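Local structure of DyP-type peroxidase (Pleurotus ostreatus PC15, 6FSK) at residues Tyr244-Val249 and Val463-Glu468; Arg356-Gly361 and Gly379-Cys384; Leu109-Ser114 and Ile431-Gly436. The protein acts as a heme b peroxidase of the dye-decolorizing type, probably oxidising dyes and manganese(II) with hydrogen peroxide. The protein carries 1 engineered substitution. All coordinates share one frame; numbering follows the deposited sequence.

Overall arrangement
All three interactions reach the heme pocket. Interactions 1 and 2 share one antiparallel sheet, in which strands 238-247 and 379-386 are neighbours. Their centres lie about 9 Å apart, and a probable hydrogen bond joins Leu-245 O to Leu-380 N (2.9 Å). Interaction 3 joins the end of helix 102-109 to the loop 431-436, next to strand 462-472. Its centre is about 12 Å from that of interaction 1. Pro-464 connects the two, with its CG 3.4 Å from Gln-433 OE1. Interactions 2 and 3 do not touch, and their centres are about 19 Å apart. Leu-245, Gln-247, Leu-380, Phe-382 and Ile-431 line the heme, whose iron has His-329 as its axial ligand.

Interaction 1 (Tyr244-Val249 and Val463-Glu468); sequences YLFQMV and VPRGGE. With HEM (protoporphyrin IX containing Fe), chain C.
Phe-246 meets Arg-465 across the two strands. Its ring atom CD1 lies 3.5 Å from Arg-465 CG, and CE1 packs against Arg-465 CB. The contact uses the aliphatic base of the arginine. The arginine chain bends at its second and third torsions and carries the guanidinium off the strand pair, where NH1 makes a weak hydrogen bond to Ala-123 O. Phe-246 and Val-463 share one side of the sheet, CB by CB (4.3 Å). Just past the strand end, Met-248 CG touches Val-463 CG2.

The other side faces the heme. With CG anti to the carbonyl carbon (chi1 -61°), Leu-245 sends its two methyls to different neighbours: CD2 lies on Pro-464 CB (3.9 Å), and CD1 reaches the heme vinyl carbon CAB (3.7 Å).

Four backbone hydrogen bonds hold the antiparallel strands in place. Phe-246 and Val-463 form a hydrogen-bonded pair, bonded both ways. Arg-465 N bonds to Tyr-244 O (2.8 Å). Tyr-244 N bonds to Gly-466 O. Within 244-249, Phe-246 CE1 stands 3.5 Å above the centre of the Tyr-244 ring. Phe-360, from strand 354-360, meets both rings, edge-to-face with Phe-246.

Gln-247 points away from 463-468 and lines the heme pocket. Its OE1 lies 3.6 Å from the vinyl carbon CBB, while NE2 is hydrogen-bonded to Glu-185 OE2. An alanine here would probably leave Glu-185 OE2 without this amide partner and open a gap beside the vinyl group. Here the strand pair has Tyr-244 and Phe-246 on one side and heme contacts on the other. Leu-245 meets the vinyl and methyl edge of the heme by apolar packing, whereas Gln-247 adds a polar amide tied to an acidic neighbour.

Interaction 2 (Arg356-Gly361 and Gly379-Cys384); sequences RGIQFG and GLLFVC. With HEM (protoporphyrin IX containing Fe), chain C.
Phe-360 holds its CG between the backbone N and the carbonyl carbon (chi1 74°), a crowded position that turns the ring over Gly-379. The ring face lies on the glycine backbone, with Gly-379 N 3.4 Å above the centre of the Phe-360 ring. A side chain on Gly-379 would run into CE1. Leu-381 CD2 meets the same ring at CD1 (3.6 Å). Its other methyl, CD1, lies 3.9 Å from Ile-358 CG2, and these two side chains run side by side in the same direction.

Leu-380 goes to the opposite side of the sheet. Its CG, anti to the backbone N (chi1 -173°), directs CD2 onto heme C3B (3.7 Å), while Leu-380 CD1 packs against the carbonyl O of Ile-358 (3.7 Å). Phe-382, a heme-binding residue, also faces the porphyrin. Its CE1 comes to 3.3 Å from heme C2C, and the heme methyl CMC lies over one ring face, toward the rim.

The two segments form an antiparallel pair of neighbouring strands in the antiparallel sheet of the fold, with 354-360 as an outermost strand within this chain. Ile-358 with Leu-381 and Phe-360 with Gly-379 are hydrogen-bonded pairs; Gln-359 with Leu-380 is the non-hydrogen-bonded pair between them. Past this ladder, Arg-356 N still bonds to Val-383 O.

Leu-381 O accepts a longer bond from Ile-358 N (3.3 Å) and another from a water. That water also donates to Arg-356 O, which Lys-18 NZ bonds as well. The Arg-356 guanidinium reaches Asp-11 O and Ile-12 O. Gln-359 NE2 is held by the carbonyls of His-182 and His-184.

Interaction 3 (Leu109-Ser114 and Ile431-Gly436); sequences LGDPGS and IGQKVG. With HEM (protoporphyrin IX containing Fe), chain C.
Gly-110 and Val-435 bring the two backbones together, their CA atoms 4.5 Å apart. No strand pairing forms here. Gly-110 leaves helix 102-109 with a positive phi (101°) and closes it with a Schellman motif. A side chain there would clash with Gln-433 CB. Two waters bridge the backbones. One donates to Gly-110 O and Lys-434 O; the other donates to Asp-111 O and accepts from Gly-436 N.

Gln-433 supplies the direct polar contact. Its chain is extended beyond CG and lies along the Gly-110 peptide, with CB 3.4 Å from Gly-110 O. The amide NE2 makes two bonds. One runs almost straight to Asp-111 OD1 (2.9 Å, 178° at the hydrogen), in the amide plane and on the anti side of the carboxylate. The other reaches Leu-109 O (3.0 Å) from above its carbonyl plane.

The glutamine thus ties the C-terminal end of a helix in the alpha+beta barrel domain to the loop that precedes strand 441-443. Asn-402 supports both sides, bonding Gln-433 N and Leu-109 O.

Asp-111 has its strongest partner outside the pair, Arg-243, in a salt bridge to OD1; OD2 is hydrogen-bonded to Trp-124 NE1. Val-435 CG2 touches Gly-110 CA (4.0 Å). At the other end of its loop, Ile-431 CG2 packs on heme CHC (3.4 Å), beside the axial His-329.

Interaction 1 (Tyr244-Val249 and Val463-Glu468)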
loop_
_atom_site.group_PDB
_atom_site.type_symbol
_atom_site.label_atom_id
_atom_site.label_comp_id
_atom_site.label_asym_id
_atom_site.label_seq_id
_atom_site.Cartn_x
_atom_site.Cartn_y
_atom_site.Cartn_z
ATOM N N TYR A 244 0.479 2.432 9.231
ATOM C CA TYR A 244 -0.462 1.750 10.148
ATOM C C TYR A 244 -1.799 2.457 10.129
ATOM O O TYR A 244 -1.916 3.570 10.724
ATOM C CB TYR A 244 0.169 1.819 11.525
ATOM C CG TYR A 244 -0.417 0.953 12.606
ATOM C CD1 TYR A 244 -1.258 -0.077 12.364
ATOM C CD2 TYR A 244 0.031 1.133 13.917
ATOM C CE1 TYR A 244 -1.704 -0.923 13.389
ATOM C CE2 TYR A 244 -0.441 0.325 14.914
ATOM C CZ TYR A 244 -1.251 -0.704 14.656
ATOM O OH TYR A 244 -1.697 -1.528 15.730
ATOM N N LEU A 245 -2.683 1.964 9.282
ATOM C CA LEU A 245 -3.879 2.758 8.902
ATOM C C LEU A 245 -5.127 2.268 9.571
ATOM O O LEU A 245 -5.650 1.227 9.224
ATOM C CB LEU A 245 -4.067 2.810 7.398
ATOM C CG LEU A 245 -2.903 3.456 6.662
ATOM C CD1 LEU A 245 -3.199 3.420 5.125
ATOM C CD2 LEU A 245 -2.595 4.894 7.020
ATOM N N PHE A 246 -5.595 2.973 10.588
ATOM C CA PHE A 246 -6.832 2.521 11.275
ATOM C C PHE A 246 -8.012 2.954 10.415
ATOM O O PHE A 246 -7.967 4.040 9.810
ATOM C CB PHE A 246 -6.909 3.162 12.682
ATOM C CG PHE A 246 -6.046 2.488 13.676
ATOM C CD1 PHE A 246 -4.685 2.571 13.619
ATOM C CD2 PHE A 246 -6.581 1.712 14.685
ATOM C CE1 PHE A 246 -3.855 1.851 14.482
ATOM C CE2 PHE A 246 -5.756 1.065 15.603
ATOM C CZ PHE A 246 -4.400 1.142 15.498
ATOM N N GLN A 247 -9.029 2.127 10.367
ATOM C CA GLN A 247 -10.237 2.439 9.618
ATOM C C GLN A 247 -11.427 2.596 10.564
ATOM O O GLN A 247 -11.621 1.808 11.471
ATOM C CB GLN A 247 -10.500 1.342 8.626
ATOM C CG GLN A 247 -9.409 1.338 7.527
ATOM C CD GLN A 247 -9.563 0.150 6.625
ATOM O OE1 GLN A 247 -8.689 -0.667 6.574
ATOM N NE2 GLN A 247 -10.551 0.106 5.809
ATOM N N MET A 248 -12.257 3.567 10.255
ATOM C CA MET A 248 -13.450 3.899 10.993
ATOM C C MET A 248 -14.682 3.377 10.238
ATOM O O MET A 248 -15.298 4.100 9.463
ATOM C CB MET A 248 -13.452 5.438 11.203
ATOM C CG MET A 248 -12.140 5.998 11.761
ATOM S SD MET A 248 -11.625 5.271 13.312
ATOM C CE MET A 248 -12.777 6.087 14.348
ATOM N N VAL A 249 -14.975 2.091 10.431
ATOM C CA VAL A 249 -15.924 1.358 9.627
ATOM C C VAL A 249 -17.358 1.776 9.829
ATOM O O VAL A 249 -18.044 2.073 8.861
ATOM C CB VAL A 249 -15.664 -0.157 9.626
ATOM C CG1 VAL A 249 -16.599 -0.884 8.702
ATOM C CG2 VAL A 249 -14.235 -0.375 9.201
ATOM N N VAL A 463 -7.220 6.766 9.579
ATOM C CA VAL A 463 -6.432 7.522 10.556
ATOM C C VAL A 463 -5.034 6.867 10.659
ATOM O O VAL A 463 -4.920 5.728 11.126
ATOM C CB VAL A 463 -7.068 7.411 11.860
ATOM C CG1 VAL A 463 -6.289 8.222 12.929
ATOM C CG2 VAL A 463 -8.499 8.047 11.828
ATOM N N PRO A 464 -3.972 7.511 10.198
ATOM C CA PRO A 464 -2.662 6.935 10.373
ATOM C C PRO A 464 -2.190 7.008 11.810
ATOM O O PRO A 464 -2.318 8.079 12.426
ATOM C CB PRO A 464 -1.791 7.798 9.495
ATOM C CG PRO A 464 -2.502 9.143 9.427
ATOM C CD PRO A 464 -3.935 8.843 9.572
ATOM N N ARG A 465 -1.663 5.886 12.337
ATOM C CA ARG A 465 -1.159 5.862 13.683
ATOM C C ARG A 465 0.271 5.402 13.813
ATOM O O ARG A 465 0.768 5.149 14.942
ATOM C CB ARG A 465 -2.101 5.033 14.519
ATOM C CG ARG A 465 -3.481 5.679 14.704
ATOM C CD ARG A 465 -3.508 6.887 15.641
ATOM N NE ARG A 465 -3.283 6.474 17.042
ATOM C CZ ARG A 465 -2.847 7.273 17.993
ATOM N NH1 ARG A 465 -2.573 8.511 17.726
ATOM N NH2 ARG A 465 -2.791 6.801 19.234
ATOM N N GLY A 466 0.994 5.367 12.694
ATOM C CA GLY A 466 2.382 5.003 12.722
ATOM C C GLY A 466 2.856 4.716 11.308
ATOM O O GLY A 466 2.041 4.522 10.398
ATOM N N GLY A 467 4.164 4.679 11.155
ATOM C CA GLY A 467 4.713 4.383 9.835
ATOM C C GLY A 467 6.178 4.585 9.810
ATOM O O GLY A 467 6.730 5.232 10.663
ATOM N N GLU A 468 6.859 3.939 8.867
ATOM C CA GLU A 468 8.254 4.283 8.553
ATOM C C GLU A 468 8.565 3.791 7.133
ATOM O O GLU A 468 7.799 3.003 6.540
ATOM C CB GLU A 468 9.205 3.730 9.607
ATOM C CG GLU A 468 10.701 4.060 9.498
ATOM C CD GLU A 468 11.027 5.556 9.363
ATOM O OE1 GLU A 468 11.681 6.099 10.305
ATOM O OE2 GLU A 468 10.734 6.254 8.349
HETATM C CHA HEM C . -6.446 0.193 -4.849
HETATM C CHB HEM C . -8.497 0.312 -0.488
HETATM C CHC HEM C . -4.750 2.863 1.133
HETATM C CHD HEM C . -2.827 3.022 -3.311
HETATM C C1A HEM C . -7.359 -0.028 -3.817
HETATM C C2A HEM C . -8.575 -0.773 -3.911
HETATM C C3A HEM C . -9.127 -0.786 -2.690
HETATM C C4A HEM C . -8.289 0.023 -1.858
HETATM C CMA HEM C . -10.436 -1.387 -2.308
HETATM C CAA HEM C . -9.122 -1.393 -5.188
HETATM C CBA HEM C . -8.766 -2.845 -5.479
HETATM C CGA HEM C . -7.315 -3.033 -5.836
HETATM O O1A HEM C . -6.902 -2.709 -6.951
HETATM O O2A HEM C . -6.563 -3.553 -4.974
HETATM C C1B HEM C . -7.669 1.030 0.379
HETATM C C2B HEM C . -7.863 1.220 1.743
HETATM C C3B HEM C . -6.809 1.910 2.255
HETATM C C4B HEM C . -5.944 2.168 1.094
HETATM C CMB HEM C . -9.067 0.776 2.535
HETATM C CAB HEM C . -6.472 2.412 3.605
HETATM C CBB HEM C . -6.985 1.909 4.707
HETATM C C1C HEM C . -3.922 3.232 0.118
HETATM C C2C HEM C . -2.783 4.047 0.147
HETATM C C3C HEM C . -2.233 4.133 -1.099
HETATM C C4C HEM C . -3.031 3.274 -1.940
HETATM C CMC HEM C . -2.252 4.692 1.399
HETATM C CAC HEM C . -1.094 4.914 -1.655
HETATM C CBC HEM C . -0.665 6.084 -1.137
HETATM C C1D HEM C . -3.654 2.190 -4.070
HETATM C C2D HEM C . -3.271 1.827 -5.470
HETATM C C3D HEM C . -4.293 0.982 -5.876
HETATM C C4D HEM C . -5.242 0.936 -4.776
HETATM C CMD HEM C . -2.068 2.217 -6.232
HETATM C CAD HEM C . -4.485 0.341 -7.246
HETATM C CBD HEM C . -5.164 1.241 -8.229
HETATM C CGD HEM C . -5.218 0.623 -9.604
HETATM O O1D HEM C . -6.365 0.638 -10.116
HETATM O O2D HEM C . -4.241 0.076 -10.074
HETATM N NA HEM C . -7.221 0.569 -2.562
HETATM N NB HEM C . -6.549 1.677 -0.025
HETATM N NC HEM C . -4.134 2.863 -1.233
HETATM N ND HEM C . -4.852 1.701 -3.749
HETATM FE FE HEM C . -5.736 1.760 -1.925
#

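Interaction 2 (Arg356-Gly361 and Gly379-Cys384)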
loop_
_atom_site.group_PDB
_atom_site.type_symbol
_atom_site.label_atom_id
_atom_site.label_comp_id
_atom_site.label_asym_id
_atom_site.label_seq_id
_atom_site.Cartn_x
_atom_site.Cartn_y
_atom_site.Cartn_z
ATOM N N ARG A 356 1.272 -4.861 -0.627
ATOM C CA ARG A 356 1.258 -6.144 0.075
ATOM C C ARG A 356 0.460 -5.956 1.409
ATOM O O ARG A 356 0.929 -6.467 2.432
ATOM C CB ARG A 356 2.649 -6.683 0.352
ATOM C CG ARG A 356 3.516 -6.843 -0.836
ATOM C CD ARG A 356 3.068 -7.983 -1.743
ATOM N NE ARG A 356 3.980 -8.171 -2.838
ATOM C CZ ARG A 356 3.672 -8.541 -4.083
ATOM N NH1 ARG A 356 2.448 -8.754 -4.456
ATOM N NH2 ARG A 356 4.662 -8.686 -4.983
ATOM N N GLY A 357 -0.665 -5.269 1.375
ATOM C CA GLY A 357 -1.465 -5.023 2.614
ATOM C C GLY A 357 -2.012 -6.255 3.245
ATOM O O GLY A 357 -2.223 -7.320 2.592
ATOM N N ILE A 358 -2.205 -6.153 4.532
ATOM C CA ILE A 358 -3.003 -7.137 5.219
ATOM C C ILE A 358 -3.864 -6.356 6.236
ATOM O O ILE A 358 -3.411 -5.403 6.864
ATOM C CB ILE A 358 -2.127 -8.234 5.942
ATOM C CG1 ILE A 358 -2.975 -9.396 6.483
ATOM C CG2 ILE A 358 -1.212 -7.682 7.017
ATOM C CD1 ILE A 358 -2.190 -10.617 6.959
ATOM N N GLN A 359 -5.045 -6.877 6.470
ATOM C CA GLN A 359 -5.941 -6.291 7.396
ATOM C C GLN A 359 -5.493 -6.537 8.845
ATOM O O GLN A 359 -4.701 -7.431 9.106
ATOM C CB GLN A 359 -7.333 -6.877 7.227
ATOM C CG GLN A 359 -7.958 -6.897 5.817
ATOM C CD GLN A 359 -7.714 -8.181 5.059
ATOM O OE1 GLN A 359 -6.647 -8.749 5.134
ATOM N NE2 GLN A 359 -8.691 -8.634 4.359
ATOM N N PHE A 360 -6.036 -5.713 9.766
ATOM C CA PHE A 360 -5.918 -6.056 11.178
ATOM C C PHE A 360 -7.208 -5.787 11.898
ATOM O O PHE A 360 -7.987 -4.907 11.483
ATOM C CB PHE A 360 -4.729 -5.404 11.870
ATOM C CG PHE A 360 -4.929 -3.924 12.131
ATOM C CD1 PHE A 360 -4.604 -2.971 11.179
ATOM C CD2 PHE A 360 -5.441 -3.477 13.362
ATOM C CE1 PHE A 360 -4.763 -1.602 11.452
ATOM C CE2 PHE A 360 -5.583 -2.119 13.613
ATOM C CZ PHE A 360 -5.226 -1.202 12.674
ATOM N N GLY A 361 -7.370 -6.464 13.060
ATOM C CA GLY A 361 -8.540 -6.176 13.878
ATOM C C GLY A 361 -9.680 -7.050 13.736
ATOM O O GLY A 361 -9.806 -7.773 12.742
ATOM N N GLY A 379 -8.156 -2.106 10.781
ATOM C CA GLY A 379 -7.632 -1.350 9.624
ATOM C C GLY A 379 -6.753 -2.149 8.701
ATOM O O GLY A 379 -6.997 -3.316 8.448
ATOM N N LEU A 380 -5.789 -1.463 8.156
ATOM C CA LEU A 380 -4.891 -2.006 7.151
ATOM C C LEU A 380 -3.446 -1.752 7.578
ATOM O O LEU A 380 -3.062 -0.626 7.900
ATOM C CB LEU A 380 -5.169 -1.357 5.788
ATOM C CG LEU A 380 -4.454 -1.903 4.589
ATOM C CD1 LEU A 380 -4.932 -3.296 4.268
ATOM C CD2 LEU A 380 -4.714 -0.979 3.396
ATOM N N LEU A 381 -2.658 -2.819 7.595
ATOM C CA LEU A 381 -1.177 -2.668 7.605
ATOM C C LEU A 381 -0.752 -2.454 6.170
ATOM O O LEU A 381 -0.580 -3.435 5.414
ATOM C CB LEU A 381 -0.573 -3.867 8.223
ATOM C CG LEU A 381 -1.029 -4.279 9.625
ATOM C CD1 LEU A 381 -0.252 -5.500 10.130
ATOM C CD2 LEU A 381 -1.020 -3.115 10.593
ATOM N N PHE A 382 -0.739 -1.191 5.776
ATOM C CA PHE A 382 -0.419 -0.847 4.385
ATOM C C PHE A 382 1.089 -1.011 4.175
ATOM O O PHE A 382 1.864 -0.435 4.889
ATOM C CB PHE A 382 -0.810 0.610 4.109
ATOM C CG PHE A 382 -0.447 1.059 2.747
ATOM C CD1 PHE A 382 -1.334 0.940 1.685
ATOM C CD2 PHE A 382 0.735 1.665 2.535
ATOM C CE1 PHE A 382 -0.948 1.326 0.387
ATOM C CE2 PHE A 382 1.077 2.132 1.250
ATOM C CZ PHE A 382 0.231 1.941 0.199
ATOM N N VAL A 383 1.455 -1.786 3.177
ATOM C CA VAL A 383 2.825 -1.915 2.772
ATOM C C VAL A 383 2.916 -1.774 1.251
ATOM O O VAL A 383 2.093 -2.386 0.550
ATOM C CB VAL A 383 3.443 -3.269 3.183
ATOM C CG1 VAL A 383 4.758 -3.538 2.460
ATOM C CG2 VAL A 383 3.648 -3.278 4.677
ATOM N N CYS A 384 3.787 -0.970 0.717
ATOM C CA CYS A 384 3.989 -0.934 -0.764
ATOM C C CYS A 384 5.477 -0.821 -1.050
ATOM O O CYS A 384 6.246 -0.272 -0.241
ATOM C CB CYS A 384 3.191 0.188 -1.443
ATOM S SG CYS A 384 3.808 1.842 -1.170
HETATM C CHA HEM C . -6.446 0.193 -4.849
HETATM C CHB HEM C . -8.497 0.312 -0.488
HETATM C CHC HEM C . -4.750 2.863 1.133
HETATM C CHD HEM C . -2.827 3.022 -3.311
HETATM C C1A HEM C . -7.359 -0.028 -3.817
HETATM C C2A HEM C . -8.575 -0.773 -3.911
HETATM C C3A HEM C . -9.127 -0.786 -2.690
HETATM C C4A HEM C . -8.289 0.023 -1.858
HETATM C CMA HEM C . -10.436 -1.387 -2.308
HETATM C CAA HEM C . -9.122 -1.393 -5.188
HETATM C CBA HEM C . -8.766 -2.845 -5.479
HETATM C CGA HEM C . -7.315 -3.033 -5.836
HETATM O O1A HEM C . -6.902 -2.709 -6.951
HETATM O O2A HEM C . -6.563 -3.553 -4.974
HETATM C C1B HEM C . -7.669 1.030 0.379
HETATM C C2B HEM C . -7.863 1.220 1.743
HETATM C C3B HEM C . -6.809 1.910 2.255
HETATM C C4B HEM C . -5.944 2.168 1.094
HETATM C CMB HEM C . -9.067 0.776 2.535
HETATM C CAB HEM C . -6.472 2.412 3.605
HETATM C CBB HEM C . -6.985 1.909 4.707
HETATM C C1C HEM C . -3.922 3.232 0.118
HETATM C C2C HEM C . -2.783 4.047 0.147
HETATM C C3C HEM C . -2.233 4.133 -1.099
HETATM C C4C HEM C . -3.031 3.274 -1.940
HETATM C CMC HEM C . -2.252 4.692 1.399
HETATM C CAC HEM C . -1.094 4.914 -1.655
HETATM C CBC HEM C . -0.665 6.084 -1.137
HETATM C C1D HEM C . -3.654 2.190 -4.070
HETATM C C2D HEM C . -3.271 1.827 -5.470
HETATM C C3D HEM C . -4.293 0.982 -5.876
HETATM C C4D HEM C . -5.242 0.936 -4.776
HETATM C CMD HEM C . -2.068 2.217 -6.232
HETATM C CAD HEM C . -4.485 0.341 -7.246
HETATM C CBD HEM C . -5.164 1.241 -8.229
HETATM C CGD HEM C . -5.218 0.623 -9.604
HETATM O O1D HEM C . -6.365 0.638 -10.116
HETATM O O2D HEM C . -4.241 0.076 -10.074
HETATM N NA HEM C . -7.221 0.569 -2.562
HETATM N NB HEM C . -6.549 1.677 -0.025
HETATM N NC HEM C . -4.134 2.863 -1.233
HETATM N ND HEM C . -4.852 1.701 -3.749
HETATM FE FE HEM C . -5.736 1.760 -1.925
HETATM O O HOH W 1 1.107 -5.628 5.078
#

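Interaction 3 (Leu109-Ser114 and Ile431-Gly436)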
loop_
_atom_site.group_PDB
_atom_site.type_symbol
_atom_site.label_atom_id
_atom_site.label_comp_id
_atom_site.label_asym_id
_atom_site.label_seq_id
_atom_site.Cartn_x
_atom_site.Cartn_y
_atom_site.Cartn_z
ATOM N N LEU A 109 2.748 14.598 4.256
ATOM C CA LEU A 109 1.720 13.594 3.881
ATOM C C LEU A 109 0.341 14.024 4.291
ATOM O O LEU A 109 -0.703 13.532 3.753
ATOM C CB LEU A 109 2.003 12.198 4.425
ATOM C CG LEU A 109 3.314 11.528 4.055
ATOM C CD1 LEU A 109 3.442 10.196 4.783
ATOM C CD2 LEU A 109 3.468 11.356 2.574
ATOM N N GLY A 110 0.236 14.908 5.291
ATOM C CA GLY A 110 -1.051 15.377 5.773
ATOM C C GLY A 110 -1.557 14.740 7.054
ATOM O O GLY A 110 -2.728 14.965 7.420
ATOM N N ASP A 111 -0.730 13.981 7.741
ATOM C CA ASP A 111 -1.121 13.281 8.944
ATOM C C ASP A 111 -1.520 14.313 10.004
ATOM O O ASP A 111 -0.930 15.365 10.122
ATOM C CB ASP A 111 0.005 12.445 9.527
ATOM C CG ASP A 111 0.272 11.141 8.749
ATOM O OD1 ASP A 111 -0.120 11.099 7.560
ATOM O OD2 ASP A 111 0.915 10.206 9.275
ATOM N N PRO A 112 -2.508 13.935 10.815
ATOM C CA PRO A 112 -2.770 14.738 12.037
ATOM C C PRO A 112 -1.534 14.831 12.916
ATOM O O PRO A 112 -0.706 13.893 12.978
ATOM C CB PRO A 112 -3.871 13.967 12.747
ATOM C CG PRO A 112 -4.475 13.041 11.726
ATOM C CD PRO A 112 -3.293 12.688 10.819
ATOM N N GLY A 113 -1.378 15.958 13.611
ATOM C CA GLY A 113 -0.170 16.138 14.373
ATOM C C GLY A 113 -0.140 17.514 14.983
ATOM O O GLY A 113 -1.122 18.202 14.876
ATOM N N SER A 114 0.967 17.811 15.633
ATOM C CA SER A 114 1.153 19.172 16.195
ATOM C C SER A 114 2.530 19.628 15.972
ATOM O O SER A 114 3.427 18.835 15.706
ATOM C CB SER A 114 0.791 19.167 17.681
ATOM O OG SER A 114 1.516 18.163 18.349
ATOM N N ILE A 431 -8.236 7.970 1.429
ATOM C CA ILE A 431 -6.920 8.305 1.968
ATOM C C ILE A 431 -6.502 9.769 1.891
ATOM O O ILE A 431 -5.478 10.141 2.435
ATOM C CB ILE A 431 -5.758 7.447 1.331
ATOM C CG1 ILE A 431 -5.626 7.729 -0.180
ATOM C CG2 ILE A 431 -5.958 5.981 1.513
ATOM C CD1 ILE A 431 -4.320 7.385 -0.806
ATOM N N GLY A 432 -7.264 10.592 1.179
ATOM C CA GLY A 432 -6.797 12.012 1.037
ATOM C C GLY A 432 -6.758 12.761 2.347
ATOM O O GLY A 432 -7.722 12.602 3.158
ATOM N N GLN A 433 -5.695 13.499 2.631
ATOM C CA GLN A 433 -5.547 14.212 3.881
ATOM C C GLN A 433 -5.345 15.659 3.588
ATOM O O GLN A 433 -4.685 16.034 2.572
ATOM C CB GLN A 433 -4.314 13.696 4.638
ATOM C CG GLN A 433 -4.481 12.268 5.067
ATOM C CD GLN A 433 -3.450 11.784 6.085
ATOM O OE1 GLN A 433 -3.824 11.413 7.229
ATOM N NE2 GLN A 433 -2.188 11.825 5.705
ATOM N N LYS A 434 -5.891 16.512 4.446
ATOM C CA LYS A 434 -5.733 17.957 4.262
ATOM C C LYS A 434 -4.812 18.392 5.433
ATOM O O LYS A 434 -5.189 18.247 6.618
ATOM C CB LYS A 434 -7.091 18.671 4.305
ATOM C CG LYS A 434 -6.919 20.194 4.075
ATOM C CD LYS A 434 -8.300 20.780 3.732
ATOM C CE LYS A 434 -8.301 21.820 2.746
ATOM N NZ LYS A 434 -9.662 22.365 2.610
ATOM N N VAL A 435 -3.654 18.988 5.128
ATOM C CA VAL A 435 -2.763 19.524 6.124
ATOM C C VAL A 435 -3.521 20.550 7.031
ATOM O O VAL A 435 -4.226 21.421 6.527
ATOM C CB VAL A 435 -1.607 20.235 5.412
ATOM C CG1 VAL A 435 -0.789 21.105 6.397
ATOM C CG2 VAL A 435 -0.670 19.214 4.717
ATOM N N GLY A 436 -3.406 20.326 8.320
ATOM C CA GLY A 436 -4.183 21.077 9.321
ATOM C C GLY A 436 -5.473 20.506 9.706
ATOM O O GLY A 436 -6.170 21.053 10.571
HETATM C CHA HEM C . -6.446 0.193 -4.849
HETATM C CHB HEM C . -8.497 0.312 -0.488
HETATM C CHC HEM C . -4.750 2.863 1.133
HETATM C CHD HEM C . -2.827 3.022 -3.311
HETATM C C1A HEM C . -7.359 -0.028 -3.817
HETATM C C2A HEM C . -8.575 -0.773 -3.911
HETATM C C3A HEM C . -9.127 -0.786 -2.690
HETATM C C4A HEM C . -8.289 0.023 -1.858
HETATM C CMA HEM C . -10.436 -1.387 -2.308
HETATM C CAA HEM C . -9.122 -1.393 -5.188
HETATM C CBA HEM C . -8.766 -2.845 -5.479
HETATM C CGA HEM C . -7.315 -3.033 -5.836
HETATM O O1A HEM C . -6.902 -2.709 -6.951
HETATM O O2A HEM C . -6.563 -3.553 -4.974
HETATM C C1B HEM C . -7.669 1.030 0.379
HETATM C C2B HEM C . -7.863 1.220 1.743
HETATM C C3B HEM C . -6.809 1.910 2.255
HETATM C C4B HEM C . -5.944 2.168 1.094
HETATM C CMB HEM C . -9.067 0.776 2.535
HETATM C CAB HEM C . -6.472 2.412 3.605
HETATM C CBB HEM C . -6.985 1.909 4.707
HETATM C C1C HEM C . -3.922 3.232 0.118
HETATM C C2C HEM C . -2.783 4.047 0.147
HETATM C C3C HEM C . -2.233 4.133 -1.099
HETATM C C4C HEM C . -3.031 3.274 -1.940
HETATM C CMC HEM C . -2.252 4.692 1.399
HETATM C CAC HEM C . -1.094 4.914 -1.655
HETATM C CBC HEM C . -0.665 6.084 -1.137
HETATM C C1D HEM C . -3.654 2.190 -4.070
HETATM C C2D HEM C . -3.271 1.827 -5.470
HETATM C C3D HEM C . -4.293 0.982 -5.876
HETATM C C4D HEM C . -5.242 0.936 -4.776
HETATM C CMD HEM C . -2.068 2.217 -6.232
HETATM C CAD HEM C . -4.485 0.341 -7.246
HETATM C CBD HEM C . -5.164 1.241 -8.229
HETATM C CGD HEM C . -5.218 0.623 -9.604
HETATM O O1D HEM C . -6.365 0.638 -10.116
HETATM O O2D HEM C . -4.241 0.076 -10.074
HETATM N NA HEM C . -7.221 0.569 -2.562
HETATM N NB HEM C . -6.549 1.677 -0.025
HETATM N NC HEM C . -4.134 2.863 -1.233
HETATM N ND HEM C . -4.852 1.701 -3.749
HETATM FE FE HEM C . -5.736 1.760 -1.925
HETATM O O HOH W 2 -3.991 16.780 9.016
HETATM O O HOH W 3 -2.614 17.943 9.771
#